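Local coordinates for Boca/mesd chaperone for ywtd beta-propeller-egf protein 1 (Caenorhabditis elegans, PDB 3OFG) that probably acts as an endoplasmic reticulum chaperone for YWTD beta-propeller-EGF modules of LDL-receptor-type proteins, this chain being its structured domain, at residues A[31-42]-A[76-84]. Sequence-based numbering, arbitrary orientation. Where two conformers were deposited one is given.
Sequences FTEKWTQIWQSQ and FLLKQEFVS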
# COMPACT_ATOMS: atom_id res chain seq x y z
N PHE A 31 9.04 16.32 4.40
CA PHE A 31 7.80 16.96 4.85
C PHE A 31 6.70 15.90 4.95
O PHE A 31 5.97 15.83 5.95
CB PHE A 31 7.48 18.06 3.85
CG PHE A 31 6.34 18.95 4.21
CD1 PHE A 31 6.55 20.06 5.02
CD2 PHE A 31 5.10 18.77 3.67
CE1 PHE A 31 5.50 20.93 5.32
CE2 PHE A 31 4.05 19.64 3.97
CZ PHE A 31 4.27 20.72 4.77
N THR A 32 6.61 15.03 3.97
CA THR A 32 5.63 13.93 4.03
C THR A 32 5.91 13.00 5.18
O THR A 32 5.00 12.62 5.91
CB THR A 32 5.69 13.17 2.72
OG1 THR A 32 5.34 14.10 1.68
CG2 THR A 32 4.74 11.97 2.68
N GLU A 33 7.18 12.69 5.41
CA GLU A 33 7.53 11.80 6.51
C GLU A 33 7.22 12.47 7.84
O GLU A 33 6.67 11.81 8.75
CB GLU A 33 8.99 11.36 6.42
CG GLU A 33 9.24 10.43 5.23
CD GLU A 33 10.60 9.78 5.16
OE1 GLU A 33 11.41 9.96 6.08
OE2 GLU A 33 10.84 9.05 4.16
N LYS A 34 7.51 13.75 7.98
CA LYS A 34 7.22 14.46 9.21
C LYS A 34 5.74 14.44 9.50
O LYS A 34 5.28 14.07 10.60
CB LYS A 34 7.69 15.91 9.12
CG LYS A 34 7.25 16.77 10.29
CD LYS A 34 7.78 18.20 10.20
CE LYS A 34 7.15 19.09 11.24
NZ LYS A 34 7.72 20.46 11.18
N TRP A 35 4.95 14.88 8.53
CA TRP A 35 3.54 15.12 8.80
C TRP A 35 2.72 13.84 8.87
O TRP A 35 1.79 13.76 9.68
CB TRP A 35 2.95 16.15 7.82
CG TRP A 35 3.43 17.50 8.24
CD1 TRP A 35 4.47 18.23 7.70
CD2 TRP A 35 2.99 18.22 9.38
NE1 TRP A 35 4.68 19.36 8.45
CE2 TRP A 35 3.78 19.38 9.48
CE3 TRP A 35 1.98 18.01 10.32
CZ2 TRP A 35 3.59 20.33 10.49
CZ3 TRP A 35 1.80 18.96 11.32
CH2 TRP A 35 2.59 20.10 11.38
N THR A 36 3.05 12.83 8.08
CA THR A 36 2.33 11.57 8.21
C THR A 36 2.54 10.96 9.57
O THR A 36 1.60 10.38 10.12
CB THR A 36 2.63 10.56 7.09
OG1 THR A 36 4.03 10.29 7.02
CG2 THR A 36 2.14 11.10 5.75
N GLN A 37 3.71 11.09 10.16
CA GLN A 37 3.90 10.54 11.48
C GLN A 37 3.14 11.33 12.52
O GLN A 37 2.59 10.75 13.45
CB GLN A 37 5.37 10.45 11.87
CG GLN A 37 5.48 9.62 13.11
CD GLN A 37 6.85 9.06 13.39
OE1 GLN A 37 7.45 8.38 12.55
NE2 GLN A 37 7.30 9.26 14.62
N ILE A 38 3.08 12.64 12.38
CA ILE A 38 2.29 13.47 13.29
C ILE A 38 0.81 13.09 13.20
O ILE A 38 0.13 12.91 14.23
CB ILE A 38 2.51 14.98 13.04
CG1 ILE A 38 3.93 15.36 13.48
CG2 ILE A 38 1.48 15.83 13.77
CD1 ILE A 38 4.38 16.71 12.93
N TRP A 39 0.28 12.99 11.99
CA TRP A 39 -1.13 12.58 11.84
C TRP A 39 -1.35 11.20 12.43
O TRP A 39 -2.38 10.96 13.07
CB TRP A 39 -1.59 12.65 10.39
CG TRP A 39 -1.46 14.02 9.82
CD1 TRP A 39 -1.63 15.20 10.47
CD2 TRP A 39 -1.10 14.34 8.47
NE1 TRP A 39 -1.40 16.25 9.60
CE2 TRP A 39 -1.07 15.74 8.38
CE3 TRP A 39 -0.80 13.58 7.33
CZ2 TRP A 39 -0.75 16.39 7.19
CZ3 TRP A 39 -0.46 14.24 6.16
CH2 TRP A 39 -0.43 15.63 6.11
N GLN A 40 -0.41 10.28 12.24
CA GLN A 40 -0.52 8.96 12.84
C GLN A 40 -0.62 9.09 14.36
O GLN A 40 -1.43 8.40 15.01
CB GLN A 40 0.68 8.11 12.45
CG GLN A 40 0.71 6.74 13.13
CD GLN A 40 2.01 6.02 12.86
OE1 GLN A 40 3.08 6.64 12.84
NE2 GLN A 40 1.92 4.71 12.68
N SER A 41 0.20 9.95 14.95
CA SER A 41 0.14 10.14 16.41
C SER A 41 -1.19 10.72 16.86
O SER A 41 -1.81 10.24 17.84
CB SER A 41 1.25 11.07 16.88
OG SER A 41 2.53 10.47 16.71
N GLN A 42 -1.69 11.73 16.16
CA GLN A 42 -2.97 12.32 16.48
C GLN A 42 -4.10 11.31 16.35
O GLN A 42 -4.99 11.22 17.22
CB GLN A 42 -3.23 13.55 15.61
CG GLN A 42 -2.28 14.68 15.88
CD GLN A 42 -2.58 15.83 14.95
OE1 GLN A 42 -2.17 15.84 13.80
NE2 GLN A 42 -3.42 16.75 15.41
N PHE A 76 -10.73 13.10 9.52
CA PHE A 76 -9.68 13.82 10.25
C PHE A 76 -8.63 14.39 9.27
O PHE A 76 -8.24 15.55 9.35
CB PHE A 76 -8.99 12.89 11.24
CG PHE A 76 -7.74 13.48 11.84
CD1 PHE A 76 -7.83 14.29 12.96
CD2 PHE A 76 -6.49 13.25 11.28
CE1 PHE A 76 -6.68 14.85 13.53
CE2 PHE A 76 -5.33 13.83 11.84
CZ PHE A 76 -5.45 14.63 12.95
N LEU A 77 -8.15 13.54 8.36
CA LEU A 77 -7.08 13.97 7.46
C LEU A 77 -7.50 15.12 6.57
O LEU A 77 -6.73 16.03 6.30
CB LEU A 77 -6.59 12.79 6.63
CG LEU A 77 -5.77 11.78 7.41
CD1 LEU A 77 -5.59 10.52 6.58
CD2 LEU A 77 -4.41 12.35 7.80
N LEU A 78 -8.75 15.10 6.11
CA LEU A 78 -9.20 16.15 5.21
C LEU A 78 -9.36 17.49 5.93
O LEU A 78 -9.54 18.51 5.27
CB LEU A 78 -10.47 15.72 4.47
CG LEU A 78 -10.22 14.65 3.41
CD1 LEU A 78 -11.54 14.16 2.88
CD2 LEU A 78 -9.35 15.17 2.29
N LYS A 79 -9.27 17.51 7.26
CA LYS A 79 -9.22 18.76 8.02
C LYS A 79 -7.81 19.34 8.16
O LYS A 79 -7.62 20.43 8.68
CB LYS A 79 -9.78 18.55 9.44
CG LYS A 79 -11.27 18.33 9.50
CD LYS A 79 -11.71 17.98 10.92
CE LYS A 79 -13.23 17.90 11.00
NZ LYS A 79 -13.70 17.41 12.32
N GLN A 80 -6.80 18.61 7.71
CA GLN A 80 -5.42 19.03 7.93
C GLN A 80 -4.87 19.83 6.76
O GLN A 80 -5.13 19.52 5.60
CB GLN A 80 -4.53 17.79 8.20
CG GLN A 80 -5.04 16.84 9.28
CD GLN A 80 -5.44 17.55 10.55
OE1 GLN A 80 -4.66 18.32 11.11
NE2 GLN A 80 -6.64 17.30 11.01
N GLU A 81 -4.11 20.86 7.09
CA GLU A 81 -3.63 21.80 6.09
C GLU A 81 -2.82 21.17 4.95
O GLU A 81 -2.91 21.60 3.80
CB GLU A 81 -2.81 22.90 6.75
CG GLU A 81 -2.43 24.00 5.79
CD GLU A 81 -1.42 24.98 6.38
OE1 GLU A 81 -1.26 25.04 7.61
OE2 GLU A 81 -0.79 25.68 5.58
N PHE A 82 -2.00 20.18 5.27
CA PHE A 82 -1.03 19.65 4.31
C PHE A 82 -1.51 18.41 3.56
O PHE A 82 -0.74 17.81 2.80
CB PHE A 82 0.29 19.37 5.02
CG PHE A 82 0.86 20.58 5.71
CD1 PHE A 82 0.72 21.84 5.17
CD2 PHE A 82 1.55 20.46 6.92
CE1 PHE A 82 1.23 22.95 5.79
CE2 PHE A 82 2.06 21.58 7.54
CZ PHE A 82 1.90 22.82 6.97
N VAL A 83 -2.77 18.03 3.75
CA VAL A 83 -3.37 16.89 3.06
C VAL A 83 -4.02 17.37 1.80
O VAL A 83 -4.86 18.27 1.82
CB VAL A 83 -4.40 16.19 3.97
CG1 VAL A 83 -5.25 15.22 3.18
CG2 VAL A 83 -3.70 15.46 5.11
N SER A 84 -3.60 16.81 0.67
CA SER A 84 -4.11 17.24 -0.62
C SER A 84 -5.28 16.39 -1.06
O SER A 84 -6.22 16.87 -1.69
CB SER A 84 -2.99 17.18 -1.64
OG SER A 84 -2.47 15.85 -1.74
O HOH W 1 -1.84 18.99 10.63
O HOH W 2 -4.80 18.93 14.03
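W39, on helix 29-45, is met from CB to indole tip by the chain that leaves helix 70-78 and enters strand 83-89. Its CB lies 3.8 Å from L77 CD2, a methyl that also reaches CG and CE3. CD1 lies 4.2 Å from F76 CE2, and NE1 has Q80 CG over the ring face at 3.7 Å. NE1 also donates to a water, 3.0 Å away, that in turn donates a hydrogen bond to Q80 OE1. Farther out, CZ2 has F82 CB at its edge, and CH2 lies 3.4 Å from V83 CG2, a CH-pi contact on the same face as Q80 CG. The opposite face rests on W35 O of its own helix. With an alanine in place of W39, V83 CG2 and Q80 CG are likely to lose the aromatic surface they lie on, and the bridging water its indole donor. Alongside, F82 joins an aromatic cluster: its edge points at the face of W35, planes 71° apart, while F31, with CG anti to the backbone N (chi1 -173°), turns its own edge onto the F82 face. The bend of Q80 at chi2 (-48°) folds its amide back, setting NE2 over the centre of the F76 ring, from where it donates to F76 O (2.9 Å); a second water links OE1 to Q42 NE2. Rings and aliphatic groups thus join the two segments of this Mesd-family domain, polar groups meeting through water, so the fit probably depends on shape.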